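Local atomic coordinates of interphotoreceptor retinoid-binding protein (Xenopus laevis, PDB entry 1J7X), a protein that probably carries retinoids and related lipophilic molecules through the matrix between the photoreceptors and the pigment epithelium of the eye. Residues Y19-R24 with T58-L63; E43-A47 with D251-S255; V98-S102 with T132-I137. One frame throughout, in Å; residues are numbered along the deposited sequence.

Contact 1. Residues Y19-R24 with T58-L63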
loop_
_atom_site.group_PDB
_atom_site.type_symbol
_atom_site.label_atom_id
_atom_site.label_comp_id
_atom_site.label_asym_id
_atom_site.label_seq_id
_atom_site.Cartn_x
_atom_site.Cartn_y
_atom_site.Cartn_z
ATOM N N TYR A 19 -6.629 -8.885 -16.215
ATOM C CA TYR A 19 -7.052 -9.178 -14.835
ATOM C C TYR A 19 -5.999 -10.029 -14.145
ATOM O O TYR A 19 -5.701 -11.170 -14.597
ATOM C CB TYR A 19 -8.399 -9.893 -14.837
ATOM C CG TYR A 19 -8.920 -10.247 -13.504
ATOM C CD1 TYR A 19 -8.825 -9.333 -12.444
ATOM C CD2 TYR A 19 -9.557 -11.425 -13.258
ATOM C CE1 TYR A 19 -9.345 -9.594 -11.233
ATOM C CE2 TYR A 19 -9.980 -11.741 -11.955
ATOM C CZ TYR A 19 -9.956 -10.747 -10.950
ATOM O OH TYR A 19 -10.428 -11.062 -9.705
ATOM N N ALA A 20 -5.499 -9.533 -13.022
ATOM C CA ALA A 20 -4.451 -10.265 -12.288
ATOM C C ALA A 20 -4.682 -11.753 -12.063
ATOM O O ALA A 20 -3.735 -12.527 -12.051
ATOM C CB ALA A 20 -4.210 -9.657 -10.961
ATOM N N PHE A 21 -5.915 -12.144 -11.810
ATOM C CA PHE A 21 -6.249 -13.542 -11.527
ATOM C C PHE A 21 -6.617 -14.242 -12.863
ATOM O O PHE A 21 -7.758 -14.541 -13.081
ATOM C CB PHE A 21 -7.398 -13.649 -10.578
ATOM C CG PHE A 21 -7.054 -13.455 -9.122
ATOM C CD1 PHE A 21 -6.305 -14.390 -8.447
ATOM C CD2 PHE A 21 -7.498 -12.348 -8.429
ATOM C CE1 PHE A 21 -6.040 -14.244 -7.204
ATOM C CE2 PHE A 21 -7.202 -12.201 -7.148
ATOM C CZ PHE A 21 -6.480 -13.125 -6.510
ATOM N N SER A 22 -5.625 -14.509 -13.707
ATOM C CA SER A 22 -5.826 -15.235 -14.979
ATOM C C SER A 22 -6.609 -16.535 -14.908
ATOM O O SER A 22 -7.397 -16.882 -15.849
ATOM C CB SER A 22 -4.480 -15.387 -15.677
ATOM O OG SER A 22 -3.686 -16.327 -14.971
ATOM N N GLU A 23 -6.425 -17.198 -13.787
ATOM C CA GLU A 23 -7.035 -18.478 -13.555
ATOM C C GLU A 23 -8.491 -18.359 -13.445
ATOM O O GLU A 23 -9.180 -19.346 -13.485
ATOM C CB GLU A 23 -6.402 -19.162 -12.323
ATOM C CG GLU A 23 -6.638 -18.460 -11.000
ATOM C CD GLU A 23 -5.457 -17.633 -10.482
ATOM O OE1 GLU A 23 -4.923 -16.802 -11.267
ATOM O OE2 GLU A 23 -5.103 -17.858 -9.263
ATOM N N ARG A 24 -9.033 -17.118 -13.322
ATOM C CA ARG A 24 -10.458 -16.969 -13.241
ATOM C C ARG A 24 -11.104 -16.697 -14.600
ATOM O O ARG A 24 -12.310 -16.721 -14.706
ATOM C CB ARG A 24 -10.839 -15.818 -12.244
ATOM C CG ARG A 24 -10.398 -16.186 -10.806
ATOM C CD ARG A 24 -10.540 -15.141 -9.839
ATOM N NE ARG A 24 -10.137 -15.529 -8.493
ATOM C CZ ARG A 24 -10.196 -14.686 -7.452
ATOM N NH1 ARG A 24 -10.632 -13.441 -7.638
ATOM N NH2 ARG A 24 -9.850 -15.077 -6.254
ATOM N N THR A 58 -15.895 -13.457 -8.542
ATOM C CA THR A 58 -14.459 -13.243 -8.189
ATOM C C THR A 58 -14.182 -12.871 -6.768
ATOM O O THR A 58 -13.090 -13.063 -6.278
ATOM C CB THR A 58 -13.811 -12.094 -9.035
ATOM O OG1 THR A 58 -14.447 -10.847 -8.685
ATOM C CG2 THR A 58 -14.087 -12.333 -10.559
ATOM N N GLU A 59 -15.113 -12.255 -6.073
ATOM C CA GLU A 59 -14.861 -11.845 -4.708
ATOM C C GLU A 59 -13.670 -10.973 -4.642
ATOM O O GLU A 59 -12.843 -11.098 -3.732
ATOM C CB GLU A 59 -14.752 -13.016 -3.740
ATOM C CG GLU A 59 -16.088 -13.807 -3.646
ATOM C CD GLU A 59 -16.000 -14.876 -2.502
ATOM O OE1 GLU A 59 -14.924 -15.408 -2.262
ATOM O OE2 GLU A 59 -16.978 -15.129 -1.829
ATOM N N ASP A 60 -13.523 -10.133 -5.645
ATOM C CA ASP A 60 -12.413 -9.217 -5.791
ATOM C C ASP A 60 -12.941 -7.857 -5.974
ATOM O O ASP A 60 -13.093 -7.365 -7.115
ATOM C CB ASP A 60 -11.556 -9.670 -6.987
ATOM C CG ASP A 60 -10.307 -8.891 -7.163
ATOM O OD1 ASP A 60 -10.057 -7.885 -6.483
ATOM O OD2 ASP A 60 -9.436 -9.230 -8.052
ATOM N N PRO A 61 -13.042 -7.097 -4.869
ATOM C CA PRO A 61 -13.513 -5.717 -4.903
ATOM C C PRO A 61 -12.713 -4.689 -5.765
ATOM O O PRO A 61 -13.223 -3.607 -6.045
ATOM C CB PRO A 61 -13.475 -5.262 -3.388
ATOM C CG PRO A 61 -13.426 -6.479 -2.618
ATOM C CD PRO A 61 -12.706 -7.550 -3.509
ATOM N N ARG A 62 -11.514 -5.063 -6.181
ATOM C CA ARG A 62 -10.666 -4.187 -6.968
ATOM C C ARG A 62 -11.182 -4.045 -8.418
ATOM O O ARG A 62 -10.963 -3.045 -9.059
ATOM C CB ARG A 62 -9.232 -4.715 -6.963
ATOM C CG ARG A 62 -8.553 -4.866 -5.610
ATOM C CD ARG A 62 -7.238 -5.537 -5.710
ATOM N NE ARG A 62 -7.393 -6.880 -6.283
ATOM C CZ ARG A 62 -6.419 -7.579 -6.764
ATOM N NH1 ARG A 62 -5.162 -7.196 -6.580
ATOM N NH2 ARG A 62 -6.696 -8.700 -7.382
ATOM N N LEU A 63 -11.873 -5.085 -8.915
ATOM C CA LEU A 63 -12.406 -5.153 -10.236
ATOM C C LEU A 63 -13.761 -4.556 -10.141
ATOM O O LEU A 63 -14.698 -5.154 -9.582
ATOM C CB LEU A 63 -12.483 -6.627 -10.676
ATOM C CG LEU A 63 -13.176 -6.958 -11.941
ATOM C CD1 LEU A 63 -12.428 -6.208 -13.045
ATOM C CD2 LEU A 63 -13.230 -8.486 -12.201
#

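Contact 2. Residues E43-A47 with D251-S255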
loop_
_atom_site.group_PDB
_atom_site.type_symbol
_atom_site.label_atom_id
_atom_site.label_comp_id
_atom_site.label_asym_id
_atom_site.label_seq_id
_atom_site.Cartn_x
_atom_site.Cartn_y
_atom_site.Cartn_z
ATOM N N GLU A 43 -26.407 2.695 -18.511
ATOM C CA GLU A 43 -25.070 2.456 -18.058
ATOM C C GLU A 43 -25.084 2.103 -16.595
ATOM O O GLU A 43 -24.381 1.192 -16.136
ATOM C CB GLU A 43 -24.187 3.704 -18.326
ATOM C CG GLU A 43 -24.107 3.963 -19.825
ATOM C CD GLU A 43 -23.216 5.135 -20.188
ATOM O OE1 GLU A 43 -23.434 6.230 -19.603
ATOM O OE2 GLU A 43 -22.364 4.972 -21.072
ATOM N N GLU A 44 -25.877 2.820 -15.846
ATOM C CA GLU A 44 -25.955 2.534 -14.440
ATOM C C GLU A 44 -26.378 1.096 -14.176
ATOM O O GLU A 44 -25.794 0.438 -13.272
ATOM C CB GLU A 44 -26.902 3.522 -13.731
ATOM C CG GLU A 44 -26.906 3.443 -12.162
ATOM C CD GLU A 44 -27.696 4.587 -11.479
ATOM O OE1 GLU A 44 -27.281 5.792 -11.574
ATOM O OE2 GLU A 44 -28.751 4.293 -10.841
ATOM N N ASP A 45 -27.394 0.629 -14.900
ATOM C CA ASP A 45 -27.867 -0.730 -14.713
ATOM C C ASP A 45 -26.821 -1.720 -15.156
ATOM O O ASP A 45 -26.607 -2.731 -14.461
ATOM C CB ASP A 45 -29.113 -0.969 -15.507
ATOM C CG ASP A 45 -30.234 0.005 -15.178
ATOM O OD1 ASP A 45 -30.433 0.366 -13.985
ATOM O OD2 ASP A 45 -31.017 0.375 -16.105
ATOM N N ILE A 46 -26.187 -1.440 -16.307
ATOM C CA ILE A 46 -25.108 -2.303 -16.775
ATOM C C ILE A 46 -23.978 -2.425 -15.774
ATOM O O ILE A 46 -23.516 -3.513 -15.458
ATOM C CB ILE A 46 -24.564 -1.795 -18.096
ATOM C CG1 ILE A 46 -25.603 -2.060 -19.188
ATOM C CG2 ILE A 46 -23.362 -2.487 -18.473
ATOM C CD1 ILE A 46 -26.995 -1.543 -18.911
ATOM N N ALA A 47 -23.544 -1.312 -15.248
ATOM C CA ALA A 47 -22.472 -1.345 -14.260
ATOM C C ALA A 47 -22.898 -2.179 -13.015
ATOM O O ALA A 47 -22.223 -3.135 -12.548
ATOM C CB ALA A 47 -22.106 0.075 -13.852
ATOM N N ASP A 251 -17.225 4.542 -26.513
ATOM C CA ASP A 251 -18.590 4.926 -26.821
ATOM C C ASP A 251 -19.514 4.966 -25.644
ATOM O O ASP A 251 -20.739 4.931 -25.819
ATOM C CB ASP A 251 -19.154 3.982 -27.919
ATOM C CG ASP A 251 -18.243 3.926 -29.184
ATOM O OD1 ASP A 251 -17.215 3.179 -29.194
ATOM O OD2 ASP A 251 -18.495 4.622 -30.204
ATOM N N THR A 252 -18.956 5.060 -24.433
ATOM C CA THR A 252 -19.827 5.069 -23.268
ATOM C C THR A 252 -19.278 5.984 -22.234
ATOM O O THR A 252 -18.179 6.433 -22.358
ATOM C CB THR A 252 -19.884 3.701 -22.608
ATOM O OG1 THR A 252 -18.694 3.516 -21.820
ATOM C CG2 THR A 252 -19.949 2.556 -23.685
ATOM N N GLN A 253 -20.068 6.211 -21.210
ATOM C CA GLN A 253 -19.706 7.009 -20.051
ATOM C C GLN A 253 -19.203 6.091 -18.897
ATOM O O GLN A 253 -19.287 6.482 -17.728
ATOM C CB GLN A 253 -20.936 7.789 -19.550
ATOM C CG GLN A 253 -21.544 8.873 -20.556
ATOM C CD GLN A 253 -20.580 9.978 -20.915
ATOM O OE1 GLN A 253 -19.923 9.925 -21.956
ATOM N NE2 GLN A 253 -20.501 11.001 -20.051
ATOM N N LEU A 254 -18.836 4.874 -19.259
ATOM C CA LEU A 254 -18.386 3.830 -18.280
ATOM C C LEU A 254 -17.010 3.447 -18.458
ATOM O O LEU A 254 -16.435 3.570 -19.505
ATOM C CB LEU A 254 -19.228 2.532 -18.390
ATOM C CG LEU A 254 -20.658 2.665 -17.910
ATOM C CD1 LEU A 254 -21.388 1.313 -18.153
ATOM C CD2 LEU A 254 -20.737 3.036 -16.510
ATOM N N SER A 255 -16.414 2.950 -17.373
ATOM C CA SER A 255 -15.081 2.410 -17.443
ATOM C C SER A 255 -14.952 1.246 -16.494
ATOM O O SER A 255 -15.897 1.005 -15.640
ATOM C CB SER A 255 -14.068 3.462 -17.079
ATOM O OG SER A 255 -14.185 3.670 -15.693
#

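Contact 3. Residues V98-S102 with T132-I137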
loop_
_atom_site.group_PDB
_atom_site.type_symbol
_atom_site.label_atom_id
_atom_site.label_comp_id
_atom_site.label_asym_id
_atom_site.label_seq_id
_atom_site.Cartn_x
_atom_site.Cartn_y
_atom_site.Cartn_z
ATOM N N VAL A 98 11.525 16.649 6.460
ATOM C CA VAL A 98 10.772 15.515 5.945
ATOM C C VAL A 98 10.471 14.539 7.053
ATOM O O VAL A 98 9.382 13.938 7.105
ATOM C CB VAL A 98 11.500 14.767 4.819
ATOM C CG1 VAL A 98 10.839 13.425 4.528
ATOM C CG2 VAL A 98 11.610 15.609 3.616
ATOM N N PHE A 99 11.419 14.329 7.938
ATOM C CA PHE A 99 11.269 13.355 9.070
ATOM C C PHE A 99 11.265 14.037 10.396
ATOM O O PHE A 99 12.265 14.671 10.729
ATOM C CB PHE A 99 12.371 12.335 9.056
ATOM C CG PHE A 99 12.533 11.577 7.774
ATOM C CD1 PHE A 99 11.784 10.401 7.551
ATOM C CD2 PHE A 99 13.317 11.997 6.753
ATOM C CE1 PHE A 99 11.913 9.783 6.407
ATOM C CE2 PHE A 99 13.480 11.344 5.625
ATOM C CZ PHE A 99 12.803 10.156 5.447
ATOM N N LYS A 100 10.189 13.925 11.177
ATOM C CA LYS A 100 10.069 14.464 12.524
ATOM C C LYS A 100 10.337 13.347 13.509
ATOM O O LYS A 100 9.615 12.323 13.519
ATOM C CB LYS A 100 8.683 15.037 12.727
ATOM C CG LYS A 100 8.331 15.437 14.177
ATOM C CD LYS A 100 6.840 15.848 14.282
ATOM C CE LYS A 100 6.500 16.501 15.572
ATOM N NZ LYS A 100 6.679 15.655 16.757
ATOM N N VAL A 101 11.379 13.518 14.311
ATOM C CA VAL A 101 11.761 12.536 15.255
ATOM C C VAL A 101 11.779 13.134 16.675
ATOM O O VAL A 101 12.446 14.210 16.830
ATOM C CB VAL A 101 13.144 12.012 14.948
ATOM C CG1 VAL A 101 13.552 10.916 15.878
ATOM C CG2 VAL A 101 13.184 11.553 13.498
ATOM N N SER A 102 11.109 12.451 17.615
ATOM C CA SER A 102 11.033 12.888 19.055
ATOM C C SER A 102 11.347 11.715 19.911
ATOM O O SER A 102 11.091 10.531 19.555
ATOM C CB SER A 102 9.597 13.397 19.452
ATOM O OG SER A 102 9.089 14.358 18.544
ATOM N N THR A 132 19.202 12.168 11.103
ATOM C CA THR A 132 17.869 12.595 11.573
ATOM C C THR A 132 17.066 11.468 12.235
ATOM O O THR A 132 16.359 11.672 13.228
ATOM C CB THR A 132 17.159 13.159 10.410
ATOM O OG1 THR A 132 17.928 14.251 9.881
ATOM C CG2 THR A 132 15.753 13.790 10.724
ATOM N N VAL A 133 17.191 10.296 11.723
ATOM C CA VAL A 133 16.295 9.209 12.161
ATOM C C VAL A 133 17.018 8.101 12.861
ATOM O O VAL A 133 16.851 7.943 14.017
ATOM C CB VAL A 133 15.529 8.629 10.986
ATOM C CG1 VAL A 133 14.606 7.461 11.454
ATOM C CG2 VAL A 133 14.763 9.682 10.328
ATOM N N TRP A 134 17.866 7.343 12.159
ATOM C CA TRP A 134 18.412 6.129 12.641
ATOM C C TRP A 134 19.259 6.249 13.924
ATOM O O TRP A 134 19.107 5.460 14.818
ATOM C CB TRP A 134 19.138 5.365 11.518
ATOM C CG TRP A 134 18.202 5.206 10.304
ATOM C CD1 TRP A 134 18.415 5.670 9.073
ATOM C CD2 TRP A 134 16.906 4.596 10.289
ATOM N NE1 TRP A 134 17.324 5.399 8.264
ATOM C CE2 TRP A 134 16.406 4.698 8.997
ATOM C CE3 TRP A 134 16.116 3.962 11.275
ATOM C CZ2 TRP A 134 15.134 4.263 8.676
ATOM C CZ3 TRP A 134 14.899 3.425 10.930
ATOM C CH2 TRP A 134 14.427 3.617 9.631
ATOM N N GLU A 135 20.094 7.265 13.962
ATOM C CA GLU A 135 20.943 7.466 15.165
ATOM C C GLU A 135 20.127 7.926 16.338
ATOM O O GLU A 135 20.205 7.279 17.361
ATOM C CB GLU A 135 22.093 8.415 14.866
ATOM C CG GLU A 135 22.858 8.732 16.241
ATOM C CD GLU A 135 23.446 7.538 16.982
ATOM O OE1 GLU A 135 23.813 6.521 16.375
ATOM O OE2 GLU A 135 23.596 7.636 18.282
ATOM N N PRO A 136 19.342 8.989 16.284
ATOM C CA PRO A 136 18.617 9.437 17.435
ATOM C C PRO A 136 17.684 8.357 18.120
ATOM O O PRO A 136 17.524 8.327 19.378
ATOM C CB PRO A 136 17.821 10.606 16.842
ATOM C CG PRO A 136 18.613 11.071 15.745
ATOM C CD PRO A 136 19.096 9.908 15.104
ATOM N N ILE A 137 17.022 7.482 17.332
ATOM C CA ILE A 137 16.110 6.470 17.942
ATOM C C ILE A 137 16.816 5.278 18.522
ATOM O O ILE A 137 16.215 4.496 19.189
ATOM C CB ILE A 137 15.053 5.988 16.893
ATOM C CG1 ILE A 137 15.665 5.223 15.779
ATOM C CG2 ILE A 137 14.292 7.104 16.373
ATOM C CD1 ILE A 137 14.597 4.609 14.838
#

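Contact 1. Residues Y19-R24 with T58-L63
Both oxygens of one buried carboxylate are gripped twice: Asp60 takes four hydrogen bonds, and the one from across the contact is given by a tyrosine. Tyr19 OH donates to Asp60 OD2 at 2.7 Å, and OD2 takes the bond on its anti lone pair, the one turned away from OD1. That oxygen also accepts from Arg62 NH2 on the syn side. Arg62 comes side-on, with NE to Asp60 OD1 at 2.9 Å and nearly straight (174°), and its bend at chi3 (-60°) folds the guanidinium back. The backbone N of Arg62 meets OD1 from above the carboxylate plane and closes an Asx turn. Tyr19 reaches the acid because its ring swings away from its own backbone N (chi1 180°). Leu63 CD2 lies over one face of that ring, offset toward the rim, and the backbone N of Phe21 sits over the centre of the opposite face.

Beside this pair, Phe21 turns its ring edge to Asp60 OD2, CD2 lying 3.7 Å from the oxygen, while Arg62 NH2 stands 3.5 Å from Phe21 CE2. The extended Arg24 lays CZ of its guanidinium over the centre of the Phe21 ring, 3.6 Å above the plane, and gives Tyr19 OH a weak bond from NH1. Thr58, the last residue of helix 43-58, packs its CB against Tyr19 OH, its own hydroxyl being bonded to Leu54 O. Asn262 of strand 254-265 takes a further bond from Arg62 NH2. With two arginines and a phenol around it, the carboxylate of Asp60 is probably kept ionised despite its burial; the four bonds fix its rotation, and the one from Tyr19 OH ties the loop after helix 2-18 to the turn leading into strand 64-67.

Contact 2. Residues E43-A47 with D251-S255
The first turn of helix 43-58 docks here against the start of the long strand 254-265, with Glu43 reaching across to the chain just ahead of the strand. Its carboxylate oxygen OE2 accepts from the backbone N of Gln253 at 2.6 Å. The bond is nearly straight, 170° at the hydrogen, and arrives on the syn side, though 26° out of the carboxylate plane. Glu43 gets there because its chain runs extended beyond CG (chi2 -178°). Its other oxygen, OE1, lies alongside the Gln253 side chain, close to CB, and Thr252 CB stands 3.2 Å from OE2.

Behind the charged end, the aliphatic part of Glu43 slides past Leu254 in the opposite direction. Leu254 CD1 packs 3.7 Å from Glu43 CB and rests against the carbonyl O of the same residue. The two methyls of Leu254 then divide their further contacts along the helix: CD1 meets Ile46 CG2 at 4.3 Å, and CD2 meets Ala47 CB at 4.2 Å. Thr252 prepares the strand's entry with an ST turn, its OG1 accepting from the backbone N of Leu254 at 2.9 Å while also bonded to Phe249 O.

Gln253 and Ser255 pair through their backbones with Lys68 and Lys66, so the segment joins the antiparallel sheet beside strand 64-67, and helix 43-58 packs on it through Leu254.

Contact 3. Residues V98-S102 with T132-I137
Phe99, where the chain leaves helix 88-98, sets its CB 3.8 Å from Val133 CG2, and the same methyl lies obliquely to the ring at CG and CD1. Its carbonyl O faces Thr132 CG2 at 3.6 Å. That methyl points here because it stands opposite the threonine's own backbone N, while OG1, on another branch, bonds to Asn96 of helix 88-98. Lys100 points its CB away from the helix that carries Thr132, and its backbone pairs with Arg112.

Lys100 and Val101 belong to strand 100-104, the edge strand of the mixed sheet, which runs antiparallel to strand 108-112. Helix 119-137 covers one side of it, completing a strand-strand-helix unit consistent with the beta-beta-alpha spiral of this fold; the axes of the two short segments run 7° apart, 8.8 Å from each other at closest approach.

Val101 carries most of the packing on that side. Its CG2 presses on the carbonyl O of Thr132 at 3.2 Å and touches Val133 CG2 at 4.0 Å. CG1, held anti to the backbone N (chi1 -177°), reaches further along the helix to Ile137 CG2 at 3.9 Å and more loosely to Pro136 CB. With an alanine in place of Val101, a gap would probably open between strand and helix, leaving Val133 CG2 and Ile137 CG2 without these methyls. Ser102 again points its CB away and pairs through its backbone with Tyr110.

Overall arrangement
Contact 1 is the buried one, while contacts 2 and 3 are only partly buried and lie farther from the centre of the chain. Contacts 1 and 2 share helix 43-58, one at its end and the other at its first turn, and both come up against strand 254-265. Their centres are 20 Å apart and their segments alternate along the chain. Contact 3 is on the opposite side of the chain's centre, about 41 Å from contact 1 between centres, and joins the mixed sheet to helix 119-137. The chemistry follows: a charged, hydrogen-bonded knot in contact 1, one carboxylate-to-backbone bond above leucine packing in contact 2, and apolar side chains in contact 3.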